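Local coordinates for protein oxidoreductase (Listeria innocua, PDB 3E18) that binds NAD and is probably a dehydrogenase of the GFO/IDH/MocA family, although its substrate and physiological role are unknown, at residues N124-E129 against L181-L186; V11-M16 against E44-K49; A198-A203 against E207-F212. All blocks are in the same frame, centred on the assembly; numbering follows the deposited sequence. Where two conformers were deposited one is given.

Contact 1: N124-E129 against L181-L186; sequences NRRWDE and LLDQLL. With NAD (nicotinamide-adenine-dinucleotide), chain E.
Arg-126 and Asp-183 meet as two nearly coplanar flat groups, their planes 26° apart, while the side chains that carry them cross at about a right angle. The guanidinium presents its NE side, and each carboxylate oxygen answers with its syn lone pair: Arg-126 NE donates to Asp-183 OD2 at 2.8 Å, and Arg-126 NH2 reaches Asp-183 OD1 at 2.8 Å. Two bonds to two oxygens make this a side-on bidentate salt bridge, which resists rotation of either group. Arg-126 runs extended from CG to NE, which carries its head to the helix.

The second link uses a backbone oxygen. Gln-184 NE2 donates to Arg-125 O at 2.9 Å with a nearly straight N-H (166°), arriving above the carbonyl plane; Asp-128 N reaches the same oxygen from the opposite face. A water joins Gln-184 NE2 to Asp-128 OD2, an oxygen that Arg-125 NH1 also holds in a salt bridge of 2.8 Å. On the cofactor side, Asn-124 pairs its amide with the nicotinamide carboxamide: NAD N7N donates to Asn-124 OD1 at 3.0 Å, and Asn-124 ND2 to NAD O7N at 3.3 Å.

Glu-327 gives Arg-126 a further salt bridge, and Phe-187 a cation-pi contact. The loop between strand 119-122 and helix 129-140 is thus joined to helix 173-188, whose leucines pack on strands 211-218 and 223-229 and on helix 325-344.

Contact 2: V11-M16 against E44-K49; sequences VGYGGM and EAAAQK. With NAD (nicotinamide-adenine-dinucleotide), chain E.
Tyr-13 stands in the glycine-rich turn between strand 6-11 and helix 15-25, in the strand-turn-helix of the Rossmann fold, and its ring packs on Ala-46 of helix 40-47. Gly-12 and Gly-14 fit the GxGxxG pattern, and the geometry around NAD supports the assignment. Gly-14 CA comes within 3.2 Å of NAD O5B, so the backbone lies directly against the cofactor. Beyond it, two successive backbone amides hold the pyrophosphate, one on each phosphate: Gly-15 N donates to NAD O1A at 3.0 Å and Met-16 N to NAD O2N at 2.8 Å, the latter almost straight at 178°. Met-16 also lays its side chain along the nicotinamide, with SD 3.7 Å from NAD C4N.

Tyr-13 leads to the protein side of the turn. With CG anti to the backbone N (chi1 -165°), the ring projects to the helix, while its backbone N is bonded to Asp-37, itself an NAD ligand. Val-35 of strand 30-36 touches both Tyr-13 and Ala-46. The Ala-46 methyl sits over the middle of the ring in a CH-pi contact, CB 3.7 Å from the centroid and 10° off the normal. At the far end of the ring, Tyr-13 OH lies 3.6 Å from Lys-49 CD.

Contact 3: A198-A203 against E207-F212; sequences ANLSFA and EVDDGF
Ser-201 and Asp-210 join the two arms of a beta hairpin near the turn between strands 193-201 and 211-218. Followed outward, Asp-210 starts with CB, 4.2 Å from Ser-201 O. Its CG lies between the backbone N and the carbonyl carbon (chi1 57°), which turns the carboxylate back over the facing arm and sets Asp-210 CG 3.5 Å from Ser-201 O. There Asp-210 OD1 accepts a short hydrogen bond from Ser-201 OG, 2.6 Å, met on the syn side but 28° out of the carboxylate plane. The other oxygen, Asp-210 OD2, accepts from Leu-204 N in the turn and lies 3.4 Å from Phe-202 C, so one carboxylate grips both arm and loop.

Backbone bonds flank this side-chain link: Ser-201 N donates to Gly-211 O at 2.7 Å, and Asp-210 N to Ser-201 O at 2.8 Å. One residue along, Leu-200 and Phe-212 form an antiparallel non-hydrogen-bonded pair, with Leu-200 CD2 3.8 Å from Phe-212 CB. Phe-202 leans its CE1 to within 3.4 Å of Val-208 C.

Leu-200 also packs on Phe-339 and Ala-342 of helix 325-344, Phe-212 touches strand 223-229, and Asp-209 OD2 is bonded to Val-174 N of helix 173-188. Ala-203 meets Phe-147 of the second subunit.

From the N terminus, contact 2 comes first: 27 residues lie between 11-16 and 44-49, and the loop it closes contains most of helix 15-25 and strand 30-36, within the Rossmann fold. Contact 1 opens after the last strand of the parallel sheet of that fold and closes over the 51 residues between its segments, tying the loop after strand 119-122 to helix 173-188 beside the mixed sheet. Contact 3 then closes the turn end of the hairpin of strands 193-201 and 211-218. The three lie in series, without nesting or crossing. Contacts 1 and 2 both touch NAD, with centres about 27 Å apart; contact 3 does not touch the cofactor, and its centre is about 21 Å from that of contact 1.

Contact 1: N124-E129 against L181-L186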
loop_
_atom_site.group_PDB
_atom_site.type_symbol
_atom_site.label_atom_id
_atom_site.label_comp_id
_atom_site.label_asym_id
_atom_site.label_seq_id
_atom_site.Cartn_x
_atom_site.Cartn_y
_atom_site.Cartn_z
ATOM N N ASN A 124 -24.328 -0.318 -8.882
ATOM C CA ASN A 124 -24.345 0.827 -9.778
ATOM C C ASN A 124 -22.952 1.386 -10.084
ATOM O O ASN A 124 -22.760 2.049 -11.099
ATOM C CB ASN A 124 -25.226 1.954 -9.191
ATOM C CG ASN A 124 -24.793 2.369 -7.800
ATOM O OD1 ASN A 124 -24.498 1.527 -6.968
ATOM N ND2 ASN A 124 -24.777 3.680 -7.535
ATOM N N ARG A 125 -21.968 1.108 -9.228
ATOM C CA ARG A 125 -20.632 1.698 -9.435
ATOM C C ARG A 125 -19.782 0.983 -10.482
ATOM O O ARG A 125 -18.671 1.422 -10.802
ATOM C CB ARG A 125 -19.915 1.938 -8.102
ATOM C CG ARG A 125 -20.632 3.032 -7.293
ATOM C CD ARG A 125 -19.739 3.680 -6.265
ATOM N NE ARG A 125 -20.393 4.811 -5.613
ATOM C CZ ARG A 125 -20.250 6.094 -5.953
ATOM N NH1 ARG A 125 -19.461 6.463 -6.960
ATOM N NH2 ARG A 125 -20.891 7.020 -5.259
ATOM N N ARG A 126 -20.316 -0.098 -11.048
ATOM C CA ARG A 126 -19.721 -0.703 -12.238
ATOM C C ARG A 126 -19.813 0.242 -13.437
ATOM O O ARG A 126 -19.046 0.117 -14.378
ATOM C CB ARG A 126 -20.414 -2.006 -12.588
ATOM C CG ARG A 126 -20.167 -3.113 -11.625
ATOM C CD ARG A 126 -20.731 -4.391 -12.183
ATOM N NE ARG A 126 -20.726 -5.444 -11.185
ATOM C CZ ARG A 126 -20.899 -6.731 -11.476
ATOM N NH1 ARG A 126 -21.129 -7.085 -12.722
ATOM N NH2 ARG A 126 -20.897 -7.651 -10.520
ATOM N N TRP A 127 -20.731 1.203 -13.369
ATOM C CA TRP A 127 -20.907 2.211 -14.414
ATOM C C TRP A 127 -20.108 3.504 -14.146
ATOM O O TRP A 127 -20.168 4.443 -14.937
ATOM C CB TRP A 127 -22.405 2.523 -14.594
ATOM C CG TRP A 127 -23.188 1.471 -15.376
ATOM C CD1 TRP A 127 -23.529 1.523 -16.700
ATOM C CD2 TRP A 127 -23.717 0.228 -14.877
ATOM N NE1 TRP A 127 -24.242 0.400 -17.059
ATOM C CE2 TRP A 127 -24.378 -0.410 -15.962
ATOM C CE3 TRP A 127 -23.709 -0.403 -13.620
ATOM C CZ2 TRP A 127 -25.012 -1.658 -15.833
ATOM C CZ3 TRP A 127 -24.351 -1.657 -13.489
ATOM C CH2 TRP A 127 -24.994 -2.264 -14.594
ATOM N N ASP A 128 -19.370 3.548 -13.038
ATOM C CA ASP A 128 -18.559 4.722 -12.684
ATOM C C ASP A 128 -17.522 5.015 -13.772
ATOM O O ASP A 128 -16.836 4.109 -14.244
ATOM C CB ASP A 128 -17.868 4.526 -11.331
ATOM C CG ASP A 128 -18.715 4.984 -10.148
ATOM O OD1 ASP A 128 -19.898 5.356 -10.334
ATOM O OD2 ASP A 128 -18.184 4.975 -9.010
ATOM N N GLU A 129 -17.448 6.273 -14.191
ATOM C CA GLU A 129 -16.581 6.692 -15.302
ATOM C C GLU A 129 -15.083 6.430 -15.052
ATOM O O GLU A 129 -14.376 5.900 -15.918
ATOM C CB GLU A 129 -16.817 8.182 -15.600
ATOM C CG GLU A 129 -16.474 8.572 -17.024
ATOM C CD GLU A 129 -16.897 9.994 -17.396
ATOM O OE1 GLU A 129 -17.761 10.594 -16.705
ATOM O OE2 GLU A 129 -16.346 10.513 -18.393
ATOM N N LEU A 181 -16.014 -1.363 -4.264
ATOM C CA LEU A 181 -14.649 -1.427 -4.795
ATOM C C LEU A 181 -14.250 -2.853 -5.096
ATOM O O LEU A 181 -13.551 -3.119 -6.075
ATOM C CB LEU A 181 -13.658 -0.805 -3.825
ATOM C CG LEU A 181 -13.939 0.648 -3.440
ATOM C CD1 LEU A 181 -12.807 1.129 -2.586
ATOM C CD2 LEU A 181 -14.034 1.490 -4.696
ATOM N N LEU A 182 -14.710 -3.777 -4.262
ATOM C CA LEU A 182 -14.361 -5.190 -4.445
ATOM C C LEU A 182 -15.125 -5.793 -5.616
ATOM O O LEU A 182 -14.634 -6.715 -6.312
ATOM C CB LEU A 182 -14.671 -5.975 -3.175
ATOM C CG LEU A 182 -13.846 -5.628 -1.928
ATOM C CD1 LEU A 182 -14.494 -6.240 -0.722
ATOM C CD2 LEU A 182 -12.374 -6.023 -2.033
ATOM N N ASP A 183 -16.347 -5.301 -5.799
ATOM C CA ASP A 183 -17.192 -5.719 -6.921
ATOM C C ASP A 183 -16.622 -5.248 -8.263
ATOM O O ASP A 183 -16.532 -6.044 -9.210
ATOM C CB ASP A 183 -18.634 -5.251 -6.736
ATOM C CG ASP A 183 -19.499 -5.605 -7.914
ATOM O OD1 ASP A 183 -19.787 -6.811 -8.119
ATOM O OD2 ASP A 183 -19.839 -4.670 -8.658
ATOM N N GLN A 184 -16.217 -3.976 -8.326
ATOM C CA GLN A 184 -15.422 -3.448 -9.459
ATOM C C GLN A 184 -14.249 -4.356 -9.788
ATOM O O GLN A 184 -14.075 -4.780 -10.931
ATOM C CB GLN A 184 -14.891 -2.057 -9.137
ATOM C CG GLN A 184 -15.922 -0.935 -9.366
ATOM C CD GLN A 184 -15.413 0.442 -8.955
ATOM O OE1 GLN A 184 -14.332 0.591 -8.384
ATOM N NE2 GLN A 184 -16.195 1.459 -9.262
ATOM N N LEU A 185 -13.469 -4.692 -8.771
ATOM C CA LEU A 185 -12.246 -5.482 -8.979
ATOM C C LEU A 185 -12.518 -6.880 -9.511
ATOM O O LEU A 185 -11.818 -7.378 -10.418
ATOM C CB LEU A 185 -11.478 -5.587 -7.653
ATOM C CG LEU A 185 -10.206 -6.442 -7.622
ATOM C CD1 LEU A 185 -9.075 -5.812 -8.437
ATOM C CD2 LEU A 185 -9.787 -6.662 -6.179
ATOM N N LEU A 186 -13.512 -7.532 -8.923
ATOM C CA LEU A 186 -13.841 -8.917 -9.294
ATOM C C LEU A 186 -14.582 -8.985 -10.639
ATOM O O LEU A 186 -14.487 -9.971 -11.390
ATOM C CB LEU A 186 -14.630 -9.581 -8.159
ATOM C CG LEU A 186 -13.865 -10.587 -7.281
ATOM C CD1 LEU A 186 -12.509 -10.063 -6.832
ATOM C CD2 LEU A 186 -14.690 -11.055 -6.084
HETATM P PA NAD E . -31.624 5.260 5.106
HETATM O O1A NAD E . -31.425 6.638 4.603
HETATM O O2A NAD E . -31.488 5.125 6.567
HETATM O O5B NAD E . -33.047 4.698 4.618
HETATM C C5B NAD E . -33.510 3.394 4.888
HETATM C C4B NAD E . -35.033 3.453 4.911
HETATM O O4B NAD E . -35.588 2.158 5.049
HETATM C C3B NAD E . -35.531 4.282 6.093
HETATM O O3B NAD E . -36.415 5.270 5.619
HETATM C C2B NAD E . -36.254 3.277 6.965
HETATM O O2B NAD E . -37.360 3.833 7.639
HETATM C C1B NAD E . -36.661 2.210 5.965
HETATM N N9A NAD E . -36.865 0.885 6.569
HETATM C C8A NAD E . -36.158 0.310 7.598
HETATM N N7A NAD E . -36.665 -0.924 7.831
HETATM C C5A NAD E . -37.686 -1.136 6.967
HETATM C C6A NAD E . -38.549 -2.210 6.780
HETATM N N6A NAD E . -38.316 -3.355 7.420
HETATM N N1A NAD E . -39.522 -2.137 5.795
HETATM C C2A NAD E . -39.645 -1.009 5.007
HETATM N N3A NAD E . -38.786 0.054 5.202
HETATM C C4A NAD E . -37.824 -0.008 6.167
HETATM O O3 NAD E . -30.568 4.276 4.369
HETATM P PN NAD E . -29.907 4.550 2.944
HETATM O O1N NAD E . -28.643 5.316 3.118
HETATM O O2N NAD E . -30.926 5.001 1.970
HETATM O O5D NAD E . -29.439 3.041 2.523
HETATM C C5D NAD E . -30.347 1.972 2.367
HETATM C C4D NAD E . -29.690 0.851 1.531
HETATM O O4D NAD E . -29.145 1.394 0.342
HETATM C C3D NAD E . -28.530 0.175 2.240
HETATM O O3D NAD E . -28.480 -1.192 1.857
HETATM C C2D NAD E . -27.290 0.853 1.695
HETATM O O2D NAD E . -26.206 -0.047 1.681
HETATM C C1D NAD E . -27.733 1.202 0.281
HETATM N N1N NAD E . -27.047 2.365 -0.343
HETATM C C2N NAD E . -26.442 2.144 -1.548
HETATM C C3N NAD E . -25.775 3.155 -2.231
HETATM C C7N NAD E . -25.341 2.903 -3.642
HETATM O O7N NAD E . -24.494 3.828 -4.269
HETATM N N7N NAD E . -25.769 1.818 -4.293
HETATM C C4N NAD E . -25.751 4.447 -1.685
HETATM C C5N NAD E . -26.384 4.679 -0.461
HETATM C C6N NAD E . -27.037 3.630 0.198
HETATM O O HOH W 1 -15.649 4.237 -8.823
#

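Contact 2: V11-M16 against E44-K49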
loop_
_atom_site.group_PDB
_atom_site.type_symbol
_atom_site.label_atom_id
_atom_site.label_comp_id
_atom_site.label_asym_id
_atom_site.label_seq_id
_atom_site.Cartn_x
_atom_site.Cartn_y
_atom_site.Cartn_z
ATOM N N VAL A 11 -39.285 0.026 -1.686
ATOM C CA VAL A 11 -39.395 -0.407 -0.287
ATOM C C VAL A 11 -38.196 0.131 0.493
ATOM O O VAL A 11 -37.065 -0.346 0.346
ATOM C CB VAL A 11 -39.440 -1.950 -0.161
ATOM C CG1 VAL A 11 -39.665 -2.360 1.280
ATOM C CG2 VAL A 11 -40.529 -2.527 -1.060
ATOM N N GLY A 12 -38.453 1.124 1.333
ATOM C CA GLY A 12 -37.390 1.825 2.024
ATOM C C GLY A 12 -37.236 3.182 1.369
ATOM O O GLY A 12 -36.482 3.335 0.411
ATOM N N TYR A 13 -37.958 4.171 1.882
ATOM C CA TYR A 13 -37.907 5.501 1.301
ATOM C C TYR A 13 -36.925 6.406 2.059
ATOM O O TYR A 13 -37.293 7.448 2.615
ATOM C CB TYR A 13 -39.312 6.103 1.230
ATOM C CG TYR A 13 -39.407 7.314 0.337
ATOM C CD1 TYR A 13 -39.324 7.190 -1.044
ATOM C CD2 TYR A 13 -39.590 8.590 0.881
ATOM C CE1 TYR A 13 -39.410 8.307 -1.869
ATOM C CE2 TYR A 13 -39.661 9.707 0.072
ATOM C CZ TYR A 13 -39.584 9.563 -1.297
ATOM O OH TYR A 13 -39.662 10.681 -2.092
ATOM N N GLY A 14 -35.663 6.001 2.078
ATOM C CA GLY A 14 -34.633 6.797 2.729
ATOM C C GLY A 14 -33.812 7.518 1.685
ATOM O O GLY A 14 -34.318 7.826 0.606
ATOM N N GLY A 15 -32.543 7.771 2.003
ATOM C CA GLY A 15 -31.628 8.446 1.086
ATOM C C GLY A 15 -31.561 7.843 -0.310
ATOM O O GLY A 15 -31.800 8.534 -1.308
ATOM N N MET A 16 -31.260 6.550 -0.383
ATOM C CA MET A 16 -31.095 5.887 -1.670
ATOM C C MET A 16 -32.436 5.504 -2.303
ATOM O O MET A 16 -32.601 5.587 -3.522
ATOM C CB MET A 16 -30.209 4.650 -1.513
ATOM C CG MET A 16 -29.601 4.147 -2.815
ATOM S SD MET A 16 -28.660 5.380 -3.773
ATOM C CE MET A 16 -28.360 4.442 -5.263
ATOM N N GLU A 44 -45.445 9.644 4.496
ATOM C CA GLU A 44 -45.973 10.996 4.282
ATOM C C GLU A 44 -45.086 11.775 3.321
ATOM O O GLU A 44 -45.584 12.428 2.399
ATOM C CB GLU A 44 -46.048 11.766 5.603
ATOM C CG GLU A 44 -47.140 11.325 6.576
ATOM C CD GLU A 44 -46.900 11.833 8.013
ATOM O OE1 GLU A 44 -47.535 11.294 8.953
ATOM O OE2 GLU A 44 -46.074 12.761 8.207
ATOM N N ALA A 45 -43.774 11.690 3.539
ATOM C CA ALA A 45 -42.783 12.346 2.685
ATOM C C ALA A 45 -42.851 11.900 1.220
ATOM O O ALA A 45 -42.635 12.714 0.318
ATOM C CB ALA A 45 -41.371 12.155 3.248
ATOM N N ALA A 46 -43.148 10.620 0.985
ATOM C CA ALA A 46 -43.301 10.096 -0.376
ATOM C C ALA A 46 -44.617 10.560 -1.009
ATOM O O ALA A 46 -44.668 10.886 -2.194
ATOM C CB ALA A 46 -43.222 8.592 -0.366
ATOM N N ALA A 47 -45.674 10.589 -0.203
ATOM C CA ALA A 47 -46.980 11.088 -0.628
ATOM C C ALA A 47 -46.885 12.559 -1.045
ATOM O O ALA A 47 -47.472 12.966 -2.052
ATOM C CB ALA A 47 -47.990 10.916 0.487
ATOM N N GLN A 48 -46.104 13.337 -0.295
ATOM C CA GLN A 48 -45.850 14.744 -0.632
ATOM C C GLN A 48 -44.890 14.951 -1.815
ATOM O O GLN A 48 -44.516 16.080 -2.123
ATOM C CB GLN A 48 -45.397 15.526 0.603
ATOM C CG GLN A 48 -46.465 15.610 1.661
ATOM C CD GLN A 48 -46.267 16.773 2.604
ATOM O OE1 GLN A 48 -46.173 16.588 3.823
ATOM N NE2 GLN A 48 -46.202 17.989 2.050
ATOM N N LYS A 49 -44.476 13.864 -2.461
ATOM C CA LYS A 49 -43.816 13.953 -3.755
ATOM C C LYS A 49 -44.729 13.378 -4.841
ATOM O O LYS A 49 -44.280 13.070 -5.944
ATOM C CB LYS A 49 -42.447 13.262 -3.743
ATOM C CG LYS A 49 -41.428 13.922 -2.815
ATOM C CD LYS A 49 -40.041 13.959 -3.436
ATOM C CE LYS A 49 -39.142 14.983 -2.737
ATOM N NZ LYS A 49 -39.645 16.382 -2.863
HETATM P PA NAD E . -31.624 5.260 5.106
HETATM O O1A NAD E . -31.425 6.638 4.603
HETATM O O2A NAD E . -31.488 5.125 6.567
HETATM O O5B NAD E . -33.047 4.698 4.618
HETATM C C5B NAD E . -33.510 3.394 4.888
HETATM C C4B NAD E . -35.033 3.453 4.911
HETATM O O4B NAD E . -35.588 2.158 5.049
HETATM C C3B NAD E . -35.531 4.282 6.093
HETATM O O3B NAD E . -36.415 5.270 5.619
HETATM C C2B NAD E . -36.254 3.277 6.965
HETATM O O2B NAD E . -37.360 3.833 7.639
HETATM C C1B NAD E . -36.661 2.210 5.965
HETATM N N9A NAD E . -36.865 0.885 6.569
HETATM C C8A NAD E . -36.158 0.310 7.598
HETATM N N7A NAD E . -36.665 -0.924 7.831
HETATM C C5A NAD E . -37.686 -1.136 6.967
HETATM C C6A NAD E . -38.549 -2.210 6.780
HETATM N N6A NAD E . -38.316 -3.355 7.420
HETATM N N1A NAD E . -39.522 -2.137 5.795
HETATM C C2A NAD E . -39.645 -1.009 5.007
HETATM N N3A NAD E . -38.786 0.054 5.202
HETATM C C4A NAD E . -37.824 -0.008 6.167
HETATM O O3 NAD E . -30.568 4.276 4.369
HETATM P PN NAD E . -29.907 4.550 2.944
HETATM O O1N NAD E . -28.643 5.316 3.118
HETATM O O2N NAD E . -30.926 5.001 1.970
HETATM O O5D NAD E . -29.439 3.041 2.523
HETATM C C5D NAD E . -30.347 1.972 2.367
HETATM C C4D NAD E . -29.690 0.851 1.531
HETATM O O4D NAD E . -29.145 1.394 0.342
HETATM C C3D NAD E . -28.530 0.175 2.240
HETATM O O3D NAD E . -28.480 -1.192 1.857
HETATM C C2D NAD E . -27.290 0.853 1.695
HETATM O O2D NAD E . -26.206 -0.047 1.681
HETATM C C1D NAD E . -27.733 1.202 0.281
HETATM N N1N NAD E . -27.047 2.365 -0.343
HETATM C C2N NAD E . -26.442 2.144 -1.548
HETATM C C3N NAD E . -25.775 3.155 -2.231
HETATM C C7N NAD E . -25.341 2.903 -3.642
HETATM O O7N NAD E . -24.494 3.828 -4.269
HETATM N N7N NAD E . -25.769 1.818 -4.293
HETATM C C4N NAD E . -25.751 4.447 -1.685
HETATM C C5N NAD E . -26.384 4.679 -0.461
HETATM C C6N NAD E . -27.037 3.630 0.198
#

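Contact 3: A198-A203 against E207-F212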
loop_
_atom_site.group_PDB
_atom_site.type_symbol
_atom_site.label_atom_id
_atom_site.label_comp_id
_atom_site.label_asym_id
_atom_site.label_seq_id
_atom_site.Cartn_x
_atom_site.Cartn_y
_atom_site.Cartn_z
ATOM N N ALA A 198 -5.903 -8.418 5.436
ATOM C CA ALA A 198 -6.653 -7.169 5.663
ATOM C C ALA A 198 -6.427 -6.669 7.048
ATOM O O ALA A 198 -6.076 -7.428 7.952
ATOM C CB ALA A 198 -8.170 -7.384 5.432
ATOM N N ASN A 199 -6.624 -5.368 7.208
ATOM C CA ASN A 199 -6.606 -4.753 8.522
ATOM C C ASN A 199 -7.690 -3.705 8.505
ATOM O O ASN A 199 -7.913 -3.045 7.496
ATOM C CB ASN A 199 -5.196 -4.201 8.873
ATOM C CG ASN A 199 -5.248 -2.782 9.459
ATOM O OD1 ASN A 199 -5.606 -2.573 10.637
ATOM N ND2 ASN A 199 -4.846 -1.801 8.645
ATOM N N LEU A 200 -8.420 -3.616 9.611
ATOM C CA LEU A 200 -9.534 -2.681 9.714
ATOM C C LEU A 200 -9.143 -1.486 10.565
ATOM O O LEU A 200 -8.314 -1.593 11.467
ATOM C CB LEU A 200 -10.758 -3.362 10.342
ATOM C CG LEU A 200 -11.313 -4.659 9.752
ATOM C CD1 LEU A 200 -12.452 -5.221 10.613
ATOM C CD2 LEU A 200 -11.770 -4.460 8.328
ATOM N N SER A 201 -9.764 -0.349 10.300
ATOM C CA SER A 201 -9.538 0.824 11.125
ATOM C C SER A 201 -10.676 1.019 12.117
ATOM O O SER A 201 -11.840 0.990 11.736
ATOM C CB SER A 201 -9.399 2.066 10.254
ATOM O OG SER A 201 -9.385 3.229 11.065
ATOM N N PHE A 202 -10.327 1.219 13.388
ATOM C CA PHE A 202 -11.296 1.575 14.414
ATOM C C PHE A 202 -10.833 2.833 15.118
ATOM O O PHE A 202 -10.976 2.968 16.337
ATOM C CB PHE A 202 -11.449 0.443 15.422
ATOM C CG PHE A 202 -12.087 -0.783 14.858
ATOM C CD1 PHE A 202 -13.469 -0.883 14.769
ATOM C CD2 PHE A 202 -11.304 -1.857 14.441
ATOM C CE1 PHE A 202 -14.064 -2.022 14.256
ATOM C CE2 PHE A 202 -11.893 -2.998 13.925
ATOM C CZ PHE A 202 -13.281 -3.080 13.830
ATOM N N ALA A 203 -10.293 3.760 14.332
ATOM C CA ALA A 203 -9.704 4.989 14.838
ATOM C C ALA A 203 -10.764 5.960 15.355
ATOM O O ALA A 203 -10.465 6.846 16.164
ATOM C CB ALA A 203 -8.873 5.643 13.761
ATOM N N GLU A 207 -18.105 0.540 16.999
ATOM C CA GLU A 207 -18.122 -0.932 17.048
ATOM C C GLU A 207 -17.909 -1.550 15.664
ATOM O O GLU A 207 -17.581 -2.742 15.540
ATOM C CB GLU A 207 -19.418 -1.450 17.699
ATOM C CG GLU A 207 -20.702 -1.050 16.970
ATOM C CD GLU A 207 -21.959 -1.574 17.648
ATOM O OE1 GLU A 207 -22.342 -1.019 18.707
ATOM O OE2 GLU A 207 -22.569 -2.525 17.112
ATOM N N VAL A 208 -18.080 -0.726 14.632
ATOM C CA VAL A 208 -17.795 -1.108 13.243
ATOM C C VAL A 208 -16.578 -0.357 12.696
ATOM O O VAL A 208 -16.200 0.696 13.210
ATOM C CB VAL A 208 -18.993 -0.833 12.305
ATOM C CG1 VAL A 208 -20.208 -1.646 12.740
ATOM C CG2 VAL A 208 -19.333 0.665 12.254
ATOM N N ASP A 209 -15.983 -0.922 11.648
ATOM C CA ASP A 209 -14.805 -0.352 10.994
ATOM C C ASP A 209 -15.098 0.973 10.297
ATOM O O ASP A 209 -16.134 1.123 9.648
ATOM C CB ASP A 209 -14.236 -1.355 9.991
ATOM C CG ASP A 209 -15.182 -1.628 8.826
ATOM O OD1 ASP A 209 -16.147 -2.406 8.991
ATOM O OD2 ASP A 209 -14.947 -1.071 7.735
ATOM N N ASP A 210 -14.190 1.935 10.440
ATOM C CA ASP A 210 -14.351 3.230 9.777
ATOM C C ASP A 210 -13.461 3.279 8.536
ATOM O O ASP A 210 -13.350 4.296 7.845
ATOM C CB ASP A 210 -14.079 4.389 10.744
ATOM C CG ASP A 210 -12.692 4.330 11.377
ATOM O OD1 ASP A 210 -11.695 4.439 10.637
ATOM O OD2 ASP A 210 -12.600 4.207 12.620
ATOM N N GLY A 211 -12.801 2.160 8.267
ATOM C CA GLY A 211 -11.970 2.072 7.105
ATOM C C GLY A 211 -11.283 0.725 7.106
ATOM O O GLY A 211 -11.323 0.006 8.090
ATOM N N PHE A 212 -10.613 0.421 6.012
ATOM C CA PHE A 212 -9.859 -0.829 5.902
ATOM C C PHE A 212 -8.820 -0.740 4.812
ATOM O O PHE A 212 -8.825 0.198 4.008
ATOM C CB PHE A 212 -10.800 -2.003 5.632
ATOM C CG PHE A 212 -11.429 -1.988 4.269
ATOM C CD1 PHE A 212 -10.909 -2.774 3.249
ATOM C CD2 PHE A 212 -12.545 -1.195 4.001
ATOM C CE1 PHE A 212 -11.470 -2.760 1.979
ATOM C CE2 PHE A 212 -13.114 -1.190 2.731
ATOM C CZ PHE A 212 -12.569 -1.978 1.724
#